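Long-range contacts in carbohydrate esterase family 2 (CE2) (Chaetomium olivicolor, PDB 4XVH), which probably removes acetyl groups from xylan and related plant polysaccharides, as a two-domain esterase that joins a beta-sandwich to a hydrolase domain of the SGNH (GDSL) type: residues R110-I115 / P205-I210; V209-T214 / F252-P257; D233-F238 / K279-R284; R248-L253 / K288-D293; V292-Q297 / A310-E315. All blocks are in the same frame, centred on the assembly; numbering follows the deposited sequence.

Interaction 1. Residues R110-I115 / P205-I210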
# COMPACT_ATOMS: atom_id res chain seq x y z
N ARG A 110 -2.88 17.39 -0.90
CA ARG A 110 -2.57 16.41 -1.94
C ARG A 110 -2.90 15.00 -1.47
O ARG A 110 -2.64 14.66 -0.32
CB ARG A 110 -1.10 16.47 -2.34
CG ARG A 110 -0.71 17.82 -2.94
CD ARG A 110 0.81 17.85 -3.17
NE ARG A 110 1.17 19.12 -3.83
CZ ARG A 110 2.42 19.50 -4.04
NH1 ARG A 110 3.42 18.69 -3.69
NH2 ARG A 110 2.66 20.69 -4.63
N GLN A 111 -3.47 14.18 -2.35
CA GLN A 111 -3.92 12.84 -1.92
C GLN A 111 -3.63 11.82 -3.01
O GLN A 111 -3.88 12.09 -4.21
CB GLN A 111 -5.45 12.84 -1.63
CG GLN A 111 -5.89 13.83 -0.51
CD GLN A 111 -7.42 13.87 -0.32
OE1 GLN A 111 -8.16 13.63 -1.26
NE2 GLN A 111 -7.88 14.15 0.90
N ILE A 112 -3.15 10.65 -2.62
CA ILE A 112 -2.74 9.64 -3.59
C ILE A 112 -3.21 8.23 -3.19
O ILE A 112 -2.97 7.79 -2.06
CB ILE A 112 -1.19 9.64 -3.72
CG1 ILE A 112 -0.67 11.00 -4.23
CG2 ILE A 112 -0.71 8.52 -4.60
CD1 ILE A 112 0.88 11.04 -4.35
N ASP A 113 -3.84 7.51 -4.12
CA ASP A 113 -4.12 6.08 -3.91
C ASP A 113 -2.98 5.24 -4.49
O ASP A 113 -2.48 5.53 -5.58
CB ASP A 113 -5.43 5.66 -4.58
CG ASP A 113 -6.65 5.89 -3.70
OD1 ASP A 113 -6.52 6.57 -2.66
OD2 ASP A 113 -7.76 5.41 -4.05
N ILE A 114 -2.61 4.19 -3.78
CA ILE A 114 -1.62 3.25 -4.29
C ILE A 114 -2.19 1.84 -4.26
O ILE A 114 -2.49 1.34 -3.20
CB ILE A 114 -0.35 3.30 -3.46
CG1 ILE A 114 0.01 4.78 -3.17
CG2 ILE A 114 0.77 2.54 -4.18
CD1 ILE A 114 0.71 5.01 -1.86
N ILE A 115 -2.36 1.23 -5.42
CA ILE A 115 -3.10 -0.03 -5.50
C ILE A 115 -2.18 -1.12 -6.04
O ILE A 115 -1.56 -0.91 -7.08
CB ILE A 115 -4.32 0.09 -6.43
CG1 ILE A 115 -5.23 1.25 -5.99
CG2 ILE A 115 -5.07 -1.27 -6.49
CD1 ILE A 115 -6.21 1.74 -7.10
N PRO A 205 -8.44 11.40 -4.67
CA PRO A 205 -7.04 11.35 -5.06
C PRO A 205 -6.71 12.18 -6.28
O PRO A 205 -7.42 12.12 -7.30
CB PRO A 205 -6.81 9.87 -5.36
CG PRO A 205 -7.81 9.15 -4.55
CD PRO A 205 -9.01 10.06 -4.41
N ASP A 206 -5.63 12.95 -6.17
CA ASP A 206 -5.06 13.64 -7.31
C ASP A 206 -4.38 12.66 -8.24
O ASP A 206 -4.31 12.87 -9.47
CB ASP A 206 -4.04 14.67 -6.86
CG ASP A 206 -4.60 15.63 -5.87
OD1 ASP A 206 -5.10 16.69 -6.30
OD2 ASP A 206 -4.53 15.36 -4.65
N ALA A 207 -3.87 11.60 -7.64
CA ALA A 207 -3.12 10.60 -8.37
C ALA A 207 -3.51 9.22 -7.87
O ALA A 207 -3.71 9.03 -6.67
CB ALA A 207 -1.62 10.81 -8.18
N VAL A 208 -3.57 8.27 -8.80
CA VAL A 208 -3.84 6.88 -8.51
C VAL A 208 -2.75 6.05 -9.14
O VAL A 208 -2.54 6.10 -10.37
CB VAL A 208 -5.20 6.43 -9.03
CG1 VAL A 208 -5.37 4.89 -8.89
CG2 VAL A 208 -6.32 7.18 -8.29
N VAL A 209 -2.05 5.31 -8.28
CA VAL A 209 -0.91 4.49 -8.66
C VAL A 209 -1.32 3.03 -8.70
O VAL A 209 -1.92 2.52 -7.74
CB VAL A 209 0.27 4.65 -7.68
CG1 VAL A 209 1.43 3.73 -8.11
CG2 VAL A 209 0.71 6.13 -7.61
N ILE A 210 -1.09 2.37 -9.83
CA ILE A 210 -1.48 0.96 -9.91
C ILE A 210 -0.29 0.12 -10.30
O ILE A 210 0.30 0.35 -11.34
CB ILE A 210 -2.61 0.74 -10.93
CG1 ILE A 210 -3.84 1.58 -10.53
CG2 ILE A 210 -2.93 -0.76 -11.03
CD1 ILE A 210 -4.89 1.67 -11.59
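Asp206 meets Gln111 at the start of two parallel strands, 111-115 and 207-210. Its CB lies 3.7 Å from Gln111 O. Asp206 CG, placed beside its own backbone N (chi1 -55°), lies 4.0 Å from both N and O of Gln111. OD2 takes the N-H of Gln111 at 2.8 Å, nearly along the C-O axis of OD2. In return Gln111 O receives Asp206 N at 2.8 Å and, weakly, Ala207 N. The two residues are thus joined in both directions just before regular pairing begins. Asp113 N then bonds to Ala207 O, Val209 N to Asp113 O and Ile115 N to Val209 O. This is standard parallel pairing in the central sheet of the SGNH hydrolase domain, with strand 111-116 second in order and strand 207-211 in the middle.

On one face of the sheet, Ile112 CG1 touches Ala207 CB and Ile112 CG2 touches Val209 CG2. Ile114 lies alongside Val209, both pointing the same way. Helix 309-327 covers Ala207 and Val209. On the other face, Ile115 CD1 reaches Val208 CG1 at 3.7 Å and also touches Ile210 CG1, beneath helix 228-243. Asp113 shares that face. Its OD1 packs 3.4 Å from CG of the Pro205 ring, while Trp203 NE1 and Tyr185 OH hydrogen-bond its two oxygens.

Interaction 2. Residues V209-T214 / F252-P257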
# COMPACT_ATOMS: atom_id res chain seq x y z
N VAL A 209 -2.05 5.31 -8.28
CA VAL A 209 -0.91 4.49 -8.66
C VAL A 209 -1.32 3.03 -8.70
O VAL A 209 -1.92 2.52 -7.74
CB VAL A 209 0.27 4.65 -7.68
CG1 VAL A 209 1.43 3.73 -8.11
CG2 VAL A 209 0.71 6.13 -7.61
N ILE A 210 -1.09 2.37 -9.83
CA ILE A 210 -1.48 0.96 -9.91
C ILE A 210 -0.29 0.12 -10.30
O ILE A 210 0.30 0.35 -11.34
CB ILE A 210 -2.61 0.74 -10.93
CG1 ILE A 210 -3.84 1.58 -10.53
CG2 ILE A 210 -2.93 -0.76 -11.03
CD1 ILE A 210 -4.89 1.67 -11.59
N ASN A 211 0.02 -0.89 -9.48
CA ASN A 211 1.12 -1.80 -9.74
C ASN A 211 0.65 -3.26 -9.62
O ASN A 211 0.69 -3.86 -8.55
CB ASN A 211 2.25 -1.51 -8.75
CG ASN A 211 3.49 -2.36 -8.98
OD1 ASN A 211 3.47 -3.40 -9.64
ND2 ASN A 211 4.59 -1.92 -8.39
N LEU A 212 0.20 -3.81 -10.74
CA LEU A 212 -0.36 -5.15 -10.76
C LEU A 212 0.09 -5.88 -12.02
O LEU A 212 0.21 -5.27 -13.10
CB LEU A 212 -1.89 -5.10 -10.74
CG LEU A 212 -2.54 -4.59 -9.46
CD1 LEU A 212 -4.02 -4.36 -9.76
CD2 LEU A 212 -2.37 -5.65 -8.36
N GLY A 213 0.32 -7.19 -11.89
CA GLY A 213 0.71 -7.99 -13.04
C GLY A 213 1.79 -9.00 -12.67
O GLY A 213 1.98 -9.99 -13.37
N THR A 214 2.51 -8.76 -11.59
CA THR A 214 3.52 -9.74 -11.17
C THR A 214 2.85 -11.11 -10.98
O THR A 214 3.33 -12.12 -11.49
CB THR A 214 4.23 -9.31 -9.89
OG1 THR A 214 4.86 -8.06 -10.11
CG2 THR A 214 5.28 -10.37 -9.46
N PHE A 252 -1.08 6.30 -12.73
CA PHE A 252 0.32 5.93 -12.88
C PHE A 252 0.42 4.42 -12.84
O PHE A 252 0.27 3.79 -11.78
CB PHE A 252 1.16 6.63 -11.79
CG PHE A 252 1.10 8.13 -11.93
CD1 PHE A 252 0.05 8.85 -11.35
CD2 PHE A 252 1.98 8.80 -12.76
CE1 PHE A 252 -0.08 10.22 -11.54
CE2 PHE A 252 1.86 10.22 -12.95
CZ PHE A 252 0.83 10.91 -12.32
N LEU A 253 0.67 3.84 -14.02
CA LEU A 253 0.67 2.40 -14.23
C LEU A 253 2.10 1.86 -14.33
O LEU A 253 2.85 2.22 -15.24
CB LEU A 253 -0.12 2.05 -15.50
CG LEU A 253 -1.50 2.71 -15.63
CD1 LEU A 253 -2.29 2.18 -16.86
CD2 LEU A 253 -2.36 2.57 -14.39
N LEU A 254 2.47 1.03 -13.38
CA LEU A 254 3.86 0.57 -13.29
C LEU A 254 4.03 -0.87 -13.74
O LEU A 254 3.17 -1.70 -13.50
CB LEU A 254 4.39 0.67 -11.85
CG LEU A 254 4.83 2.02 -11.27
CD1 LEU A 254 3.66 2.99 -11.07
CD2 LEU A 254 5.59 1.76 -9.91
N ASN A 255 5.16 -1.16 -14.36
CA ASN A 255 5.51 -2.53 -14.60
C ASN A 255 6.28 -3.07 -13.38
O ASN A 255 6.55 -2.34 -12.40
CB ASN A 255 6.31 -2.66 -15.91
CG ASN A 255 7.52 -1.77 -15.93
OD1 ASN A 255 7.87 -1.20 -14.91
ND2 ASN A 255 8.16 -1.65 -17.10
N SER A 256 6.66 -4.32 -13.44
CA SER A 256 7.10 -5.03 -12.24
C SER A 256 8.62 -5.17 -12.12
O SER A 256 9.26 -5.71 -13.02
CB SER A 256 6.50 -6.43 -12.22
OG SER A 256 7.07 -7.16 -11.17
N PRO A 257 9.17 -4.76 -10.97
CA PRO A 257 10.60 -4.98 -10.68
C PRO A 257 10.93 -6.47 -10.48
O PRO A 257 12.11 -6.83 -10.50
CB PRO A 257 10.81 -4.20 -9.37
CG PRO A 257 9.47 -4.34 -8.66
CD PRO A 257 8.47 -4.17 -9.81
O HOH W 1 0.39 -2.02 -13.13
O HOH W 2 3.64 -4.18 -12.33
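Val209 CG1 meets Leu254 CD1 at 3.8 Å, the two side chains crossing at a slant. Leu254 has a forked end. Its other branch, CD2, meets the amide of Asn211 at ND2, the two side chains crossing at about a right angle. On the face that carries Ile210, Leu253 CD2 nestles against Ile210, 3.9 Å from both CB and CD1, and the two side chains lie side by side. Ile210 N donates to Phe252 O, and Leu254 N to Ile210 O, in parallel strand pairing. Beyond Leu254 the chains part. One water accepts from Leu212 N and lies within bonding distance of Ile210 O and Leu254 O. A second lies between Asn211 OD1 and Leu254 O. Further on, Thr214 OG1 and Ser256 OG share a short hydrogen bond of 2.6 Å, close to the bound polyether. The chemistry therefore changes along the contact: apolar side chains and backbone bonds join the strands, whereas waters and one hydroxyl pair join the chains nearer the bound polyether.

Interaction 3. Residues D233-F238 / K279-R284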
# COMPACT_ATOMS: atom_id res chain seq x y z
N ASP A 233 -6.99 -5.22 -21.58
CA ASP A 233 -8.39 -4.80 -21.53
C ASP A 233 -8.82 -4.54 -20.08
O ASP A 233 -9.56 -3.59 -19.81
CB ASP A 233 -9.31 -5.86 -22.14
CG ASP A 233 -9.23 -5.96 -23.67
OD1 ASP A 233 -8.62 -5.08 -24.32
OD2 ASP A 233 -9.79 -6.94 -24.22
N ALA A 234 -8.38 -5.39 -19.16
CA ALA A 234 -8.74 -5.26 -17.75
C ALA A 234 -8.12 -4.05 -17.10
O ALA A 234 -8.71 -3.43 -16.20
CB ALA A 234 -8.32 -6.50 -16.99
N MET A 235 -6.89 -3.75 -17.50
CA MET A 235 -6.21 -2.57 -16.98
C MET A 235 -7.00 -1.31 -17.39
O MET A 235 -7.24 -0.43 -16.58
CB MET A 235 -4.77 -2.51 -17.50
CG MET A 235 -3.96 -1.35 -16.94
SD MET A 235 -3.58 -1.53 -15.15
CE MET A 235 -2.18 -2.68 -15.17
N VAL A 236 -7.43 -1.25 -18.65
CA VAL A 236 -8.24 -0.11 -19.10
C VAL A 236 -9.54 -0.04 -18.30
O VAL A 236 -9.90 1.00 -17.75
CB VAL A 236 -8.52 -0.21 -20.61
CG1 VAL A 236 -9.56 0.82 -21.04
CG2 VAL A 236 -7.20 -0.02 -21.39
N LYS A 237 -10.22 -1.17 -18.16
CA LYS A 237 -11.49 -1.21 -17.44
C LYS A 237 -11.36 -0.81 -15.95
O LYS A 237 -12.22 -0.11 -15.40
CB LYS A 237 -12.10 -2.61 -17.59
CG LYS A 237 -13.46 -2.78 -16.94
CD LYS A 237 -14.50 -1.85 -17.57
CE LYS A 237 -15.92 -2.26 -17.17
NZ LYS A 237 -15.96 -2.63 -15.71
N PHE A 238 -10.29 -1.27 -15.30
CA PHE A 238 -10.06 -0.97 -13.88
C PHE A 238 -9.90 0.56 -13.69
O PHE A 238 -10.52 1.16 -12.83
CB PHE A 238 -8.83 -1.73 -13.35
CG PHE A 238 -8.63 -1.61 -11.85
CD1 PHE A 238 -9.71 -1.38 -11.01
CD2 PHE A 238 -7.36 -1.71 -11.30
CE1 PHE A 238 -9.53 -1.26 -9.62
CE2 PHE A 238 -7.17 -1.59 -9.93
CZ PHE A 238 -8.29 -1.36 -9.08
N LYS A 279 1.69 0.01 -21.75
CA LYS A 279 1.77 1.17 -22.63
C LYS A 279 0.56 1.23 -23.54
O LYS A 279 0.01 2.30 -23.81
CB LYS A 279 3.05 1.13 -23.47
CG LYS A 279 4.33 1.34 -22.63
CD LYS A 279 5.55 1.38 -23.53
CE LYS A 279 6.83 1.73 -22.78
NZ LYS A 279 8.03 1.68 -23.71
N ASN A 280 0.16 0.06 -24.04
CA ASN A 280 -1.08 -0.03 -24.81
C ASN A 280 -2.28 0.49 -24.01
O ASN A 280 -3.05 1.29 -24.51
CB ASN A 280 -1.33 -1.47 -25.26
CG ASN A 280 -0.59 -1.82 -26.54
OD1 ASN A 280 -0.13 -0.93 -27.26
ND2 ASN A 280 -0.49 -3.11 -26.83
N ALA A 281 -2.42 0.03 -22.77
CA ALA A 281 -3.49 0.51 -21.89
C ALA A 281 -3.43 2.03 -21.72
O ALA A 281 -4.45 2.72 -21.81
CB ALA A 281 -3.43 -0.19 -20.52
N VAL A 282 -2.23 2.54 -21.48
CA VAL A 282 -2.03 3.99 -21.34
C VAL A 282 -2.47 4.73 -22.59
O VAL A 282 -3.18 5.72 -22.51
CB VAL A 282 -0.56 4.33 -21.02
CG1 VAL A 282 -0.29 5.83 -21.23
CG2 VAL A 282 -0.24 3.89 -19.60
N SER A 283 -2.08 4.21 -23.75
CA SER A 283 -2.52 4.80 -25.02
C SER A 283 -4.07 4.84 -25.14
O SER A 283 -4.64 5.84 -25.56
CB SER A 283 -1.91 4.02 -26.18
OG SER A 283 -2.21 4.62 -27.44
N ARG A 284 -4.74 3.76 -24.74
CA ARG A 284 -6.20 3.73 -24.83
C ARG A 284 -6.85 4.68 -23.81
O ARG A 284 -7.94 5.21 -24.05
CB ARG A 284 -6.75 2.30 -24.64
CG ARG A 284 -6.10 1.22 -25.53
CD ARG A 284 -7.11 0.27 -26.14
NE ARG A 284 -7.96 -0.46 -25.18
CZ ARG A 284 -7.87 -1.76 -24.93
NH1 ARG A 284 -6.96 -2.51 -25.54
NH2 ARG A 284 -8.69 -2.32 -24.04
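Val236 and Ala281 form the centre of the contact between helices 228-243 and 270-285. Val236 CG2 lies 3.8 Å from Ala281 CA, and the two CA atoms are 5.5 Å apart. Ala281 CB also touches Met235 CG at 3.8 Å. The small alanine lets the backbones come close, and the short helix axes approach to 8.9 Å at a crossing angle of -42°.

Arg284 extends the contact toward solvent. Its chain bends at chi2 and chi3, and Val236 CG2 lies over one face of the guanidinium. NH2 makes a salt bridge to Asp233 OD1 at 2.8 Å. The acid oxygen lies near the guanidinium plane, at its edge. On the acid, NH2 comes from the anti side and out of the carboxylate plane, and the two flat groups are turned 59° apart. NH1 adds a weak bond of 3.3 Å to the same oxygen. The methyl contact and the ion pair together position the guanidinium.

Thr232, earlier on helix 228-243, also touches Arg284. Toward the protein interior, Met235 and Val282 both rest on Leu253 of strand 250-254. Both helices therefore lie on the same side of the parallel sheet, with Val282 also reaching Phe291 of edge strand 289-292.

Interaction 4. Residues R248-L253 / K288-D293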
# COMPACT_ATOMS: atom_id res chain seq x y z
N ARG A 248 -11.10 13.12 -12.29
CA ARG A 248 -10.02 14.05 -12.59
C ARG A 248 -8.64 13.49 -12.22
O ARG A 248 -7.63 14.14 -12.42
CB ARG A 248 -10.23 15.37 -11.85
CG ARG A 248 -11.48 16.17 -12.24
CD ARG A 248 -11.73 17.33 -11.25
NE ARG A 248 -12.06 16.86 -9.89
CZ ARG A 248 -11.20 16.79 -8.86
NH1 ARG A 248 -9.92 17.15 -9.01
NH2 ARG A 248 -11.62 16.34 -7.68
N ALA A 249 -8.58 12.30 -11.65
CA ALA A 249 -7.26 11.82 -11.19
C ALA A 249 -6.35 11.47 -12.36
O ALA A 249 -6.84 11.03 -13.41
CB ALA A 249 -7.43 10.58 -10.30
N HIS A 250 -5.04 11.65 -12.18
CA HIS A 250 -4.08 11.06 -13.10
C HIS A 250 -3.72 9.65 -12.63
O HIS A 250 -3.64 9.39 -11.42
CB HIS A 250 -2.82 11.91 -13.21
CG HIS A 250 -3.03 13.15 -14.04
ND1 HIS A 250 -2.36 13.38 -15.22
CD2 HIS A 250 -3.86 14.20 -13.86
CE1 HIS A 250 -2.78 14.52 -15.74
NE2 HIS A 250 -3.67 15.05 -14.93
N PHE A 251 -3.49 8.75 -13.58
CA PHE A 251 -3.19 7.36 -13.24
C PHE A 251 -1.76 7.01 -13.63
O PHE A 251 -1.29 7.35 -14.74
CB PHE A 251 -4.21 6.42 -13.93
CG PHE A 251 -5.59 6.53 -13.34
CD1 PHE A 251 -6.39 7.63 -13.64
CD2 PHE A 251 -6.05 5.57 -12.44
CE1 PHE A 251 -7.65 7.76 -13.10
CE2 PHE A 251 -7.30 5.68 -11.87
CZ PHE A 251 -8.11 6.79 -12.19
N PHE A 252 -1.08 6.30 -12.73
CA PHE A 252 0.32 5.93 -12.88
C PHE A 252 0.42 4.42 -12.84
O PHE A 252 0.27 3.79 -11.78
CB PHE A 252 1.16 6.63 -11.79
CG PHE A 252 1.10 8.13 -11.93
CD1 PHE A 252 0.05 8.85 -11.35
CD2 PHE A 252 1.98 8.80 -12.76
CE1 PHE A 252 -0.08 10.22 -11.54
CE2 PHE A 252 1.86 10.22 -12.95
CZ PHE A 252 0.83 10.91 -12.32
N LEU A 253 0.67 3.84 -14.02
CA LEU A 253 0.67 2.40 -14.23
C LEU A 253 2.10 1.86 -14.33
O LEU A 253 2.85 2.22 -15.24
CB LEU A 253 -0.12 2.05 -15.50
CG LEU A 253 -1.50 2.71 -15.63
CD1 LEU A 253 -2.29 2.18 -16.86
CD2 LEU A 253 -2.36 2.57 -14.39
N LYS A 288 -4.53 11.44 -19.15
CA LYS A 288 -4.40 11.39 -17.69
C LYS A 288 -3.83 10.05 -17.21
O LYS A 288 -3.69 9.83 -16.01
CB LYS A 288 -5.75 11.65 -17.04
CG LYS A 288 -6.15 13.13 -17.13
CD LYS A 288 -7.49 13.38 -16.50
CE LYS A 288 -8.11 14.69 -17.03
NZ LYS A 288 -7.30 15.86 -16.62
N ALA A 289 -3.48 9.17 -18.14
CA ALA A 289 -2.79 7.92 -17.82
C ALA A 289 -1.32 8.05 -18.14
O ALA A 289 -0.95 8.67 -19.14
CB ALA A 289 -3.39 6.76 -18.58
N HIS A 290 -0.48 7.43 -17.33
CA HIS A 290 0.97 7.57 -17.47
C HIS A 290 1.65 6.26 -17.17
O HIS A 290 1.36 5.64 -16.13
CB HIS A 290 1.49 8.64 -16.50
CG HIS A 290 0.76 9.93 -16.59
ND1 HIS A 290 1.13 10.94 -17.45
CD2 HIS A 290 -0.34 10.38 -15.94
CE1 HIS A 290 0.29 11.96 -17.33
NE2 HIS A 290 -0.60 11.65 -16.40
N PHE A 291 2.58 5.85 -18.04
CA PHE A 291 3.40 4.66 -17.75
C PHE A 291 4.62 5.03 -16.94
O PHE A 291 5.30 6.03 -17.22
CB PHE A 291 3.85 3.97 -19.05
CG PHE A 291 5.06 3.05 -18.87
CD1 PHE A 291 4.93 1.84 -18.22
CD2 PHE A 291 6.32 3.41 -19.37
CE1 PHE A 291 6.05 0.99 -18.05
CE2 PHE A 291 7.43 2.57 -19.22
CZ PHE A 291 7.28 1.37 -18.57
N VAL A 292 4.89 4.26 -15.89
CA VAL A 292 6.06 4.54 -15.07
C VAL A 292 6.88 3.25 -15.02
O VAL A 292 6.40 2.20 -14.58
CB VAL A 292 5.65 5.02 -13.63
CG1 VAL A 292 6.90 5.17 -12.74
CG2 VAL A 292 4.83 6.32 -13.69
N ASP A 293 8.12 3.31 -15.50
CA ASP A 293 8.97 2.12 -15.55
C ASP A 293 9.57 1.79 -14.20
O ASP A 293 9.91 2.69 -13.44
CB ASP A 293 10.09 2.32 -16.57
CG ASP A 293 10.90 1.08 -16.78
OD1 ASP A 293 10.32 -0.02 -17.00
OD2 ASP A 293 12.14 1.21 -16.72
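His250 and His290 meet rim to rim, their planes only 15° apart. His250 ND1 and His290 NE2 share a nearly straight hydrogen bond of 2.7 Å. Lys288 crosses His250 at about a right angle and sets CG over one face of its ring, 3.9 Å from the centroid, as a CH-pi contact. Phe252 lies beside His290 and points the same way. Its plane is close to parallel with the imidazole, but the rings are slid apart and barely overlap. CE2 of Phe252 comes 3.7 Å from His290 CD2. At the edge of the same phenyl ring sits Val292 CG2, 3.9 Å from Phe252 CD2. Ala326 and Leu327 of helix 309-327 pack on this aromatic cluster. Backbone bonds such as Leu253 N to His290 O join the two strands. The arrangement belongs to a beta-alpha-beta unit in which helix 270-285 links parallel strands 250-254 and 289-292, at one edge of the SGNH hydrolase sheet.

Interaction 5. Residues V292-Q297 / A310-E315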
# COMPACT_ATOMS: atom_id res chain seq x y z
N VAL A 292 4.89 4.26 -15.89
CA VAL A 292 6.06 4.54 -15.07
C VAL A 292 6.88 3.25 -15.02
O VAL A 292 6.40 2.20 -14.58
CB VAL A 292 5.65 5.02 -13.63
CG1 VAL A 292 6.90 5.17 -12.74
CG2 VAL A 292 4.83 6.32 -13.69
N ASP A 293 8.12 3.31 -15.50
CA ASP A 293 8.97 2.12 -15.55
C ASP A 293 9.57 1.79 -14.20
O ASP A 293 9.91 2.69 -13.44
CB ASP A 293 10.09 2.32 -16.57
CG ASP A 293 10.90 1.08 -16.78
OD1 ASP A 293 10.32 -0.02 -17.00
OD2 ASP A 293 12.14 1.21 -16.72
N TRP A 294 9.67 0.50 -13.89
CA TRP A 294 10.41 0.02 -12.75
C TRP A 294 11.34 -1.08 -13.25
O TRP A 294 10.93 -2.21 -13.50
CB TRP A 294 9.47 -0.49 -11.63
CG TRP A 294 10.14 -0.65 -10.29
CD1 TRP A 294 11.48 -0.68 -10.03
CD2 TRP A 294 9.48 -0.78 -9.01
NE1 TRP A 294 11.70 -0.82 -8.66
CE2 TRP A 294 10.49 -0.89 -8.02
CE3 TRP A 294 8.13 -0.82 -8.61
CZ2 TRP A 294 10.20 -1.03 -6.64
CZ3 TRP A 294 7.83 -0.96 -7.25
CH2 TRP A 294 8.88 -1.06 -6.28
N PRO A 295 12.61 -0.72 -13.47
CA PRO A 295 13.57 -1.68 -14.03
C PRO A 295 13.65 -2.93 -13.14
O PRO A 295 13.57 -2.83 -11.91
CB PRO A 295 14.89 -0.92 -14.04
CG PRO A 295 14.51 0.52 -14.01
CD PRO A 295 13.20 0.62 -13.27
N THR A 296 13.75 -4.09 -13.78
CA THR A 296 13.96 -5.35 -13.07
C THR A 296 15.04 -5.16 -12.03
O THR A 296 16.08 -4.61 -12.32
CB THR A 296 14.36 -6.48 -14.05
OG1 THR A 296 13.33 -6.64 -15.04
CG2 THR A 296 14.56 -7.81 -13.29
N GLN A 297 14.78 -5.59 -10.81
CA GLN A 297 15.69 -5.34 -9.69
C GLN A 297 16.98 -6.14 -9.82
O GLN A 297 17.07 -7.08 -10.62
CB GLN A 297 14.96 -5.68 -8.38
CG GLN A 297 14.50 -7.15 -8.32
CD GLN A 297 13.74 -7.48 -7.02
OE1 GLN A 297 13.75 -6.69 -6.06
NE2 GLN A 297 13.08 -8.63 -7.00
N ALA A 310 16.38 -0.42 -0.48
CA ALA A 310 17.05 0.37 -1.49
C ALA A 310 16.28 0.38 -2.80
O ALA A 310 16.16 1.42 -3.47
CB ALA A 310 18.51 -0.14 -1.73
N THR A 311 15.78 -0.77 -3.20
CA THR A 311 15.03 -0.86 -4.45
C THR A 311 13.74 -0.06 -4.38
O THR A 311 13.38 0.65 -5.33
CB THR A 311 14.74 -2.35 -4.82
OG1 THR A 311 16.00 -3.03 -5.00
CG2 THR A 311 13.93 -2.46 -6.11
N HIS A 312 13.04 -0.16 -3.25
CA HIS A 312 11.85 0.66 -3.06
C HIS A 312 12.21 2.16 -3.08
O HIS A 312 11.51 2.95 -3.67
CB HIS A 312 11.17 0.32 -1.74
CG HIS A 312 10.23 -0.85 -1.82
ND1 HIS A 312 8.98 -0.76 -2.40
CD2 HIS A 312 10.35 -2.13 -1.36
CE1 HIS A 312 8.36 -1.92 -2.29
NE2 HIS A 312 9.18 -2.78 -1.68
N ALA A 313 13.28 2.56 -2.40
CA ALA A 313 13.54 3.97 -2.24
C ALA A 313 13.85 4.57 -3.63
O ALA A 313 13.43 5.69 -3.95
CB ALA A 313 14.68 4.22 -1.25
N ALA A 314 14.60 3.82 -4.44
CA ALA A 314 14.97 4.29 -5.78
C ALA A 314 13.72 4.52 -6.67
O ALA A 314 13.61 5.55 -7.36
CB ALA A 314 15.92 3.30 -6.44
N GLU A 315 12.76 3.62 -6.62
CA GLU A 315 11.55 3.81 -7.45
C GLU A 315 10.63 4.86 -6.83
O GLU A 315 9.84 5.53 -7.53
CB GLU A 315 10.80 2.49 -7.64
CG GLU A 315 9.61 2.53 -8.61
CD GLU A 315 9.98 2.74 -10.06
OE1 GLU A 315 11.20 2.75 -10.39
OE2 GLU A 315 9.03 2.90 -10.87
O HOH W 3 14.34 0.37 -7.96
O HOH W 4 15.52 -5.46 -4.30
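Trp294 stacked on Glu315 makes this a loop-to-helix contact. The loop leaves strand 289-292 and packs against the early part of helix 309-327. Glu315 CG lies over the indole, 3.3 Å from Trp294 CD2 and 3.5 Å from the centroid of the five-membered ring, a CH-pi contact. Glu315 CG is anti to its backbone N (chi1 -174°), and the chain bends at chi2. The carboxylate then lies flat on the indole, with planes 3° apart and CD 3.4 Å from Trp294 CG. Glu315 OE2 comes within 2.7 Å of Asp293 O. Two oxygens this close suggest that the acid may hold a proton. Val292 CG1 and Trp294 CB also border OE2.

The edge of the indole has other partners. Trp294 CH2 points toward the His312 ring in an offset edge-to-face pair, with planes at 69°. His312 ND1 is hydrogen-bonded to Tyr144 N. Thr311 CG2 lies 3.8 Å from Trp294 NE1. That N-H donates to a water, which in turn donates to Thr311 O. A second water lies between Gln297 OE1 and Thr311 OG1, 2.6 Å from the hydroxyl. Gln297 NE2 hydrogen-bonds Tyr305 O.

In SGNH hydrolases the loop between the last strand and the C-terminal helix carries the catalytic histidine. Here the same connection includes His306, which lines the polyether-occupied pocket.

In the fold
From the N terminus, interaction 1 comes first. It closes a span of about 90 residues and pairs strand 111-116 with strand 207-211. Interaction 2 starts on that second strand, sharing Val209 and Ile210, and adds strand 250-254. Interaction 4 shares Phe252 and Leu253 and adds strand 289-292, so these three form four adjacent strands of the parallel sheet. Interaction 3 crosses both interactions 2 and 4 along the chain. It joins two helices on one side of the sheet, with Leu253 touching both. Interaction 5 takes over at Val292 and Asp293 and closes the shortest loop, tying the loop after edge strand 289-292 to helix 309-327. Asn255 links interaction 2 to it through Trp294 N.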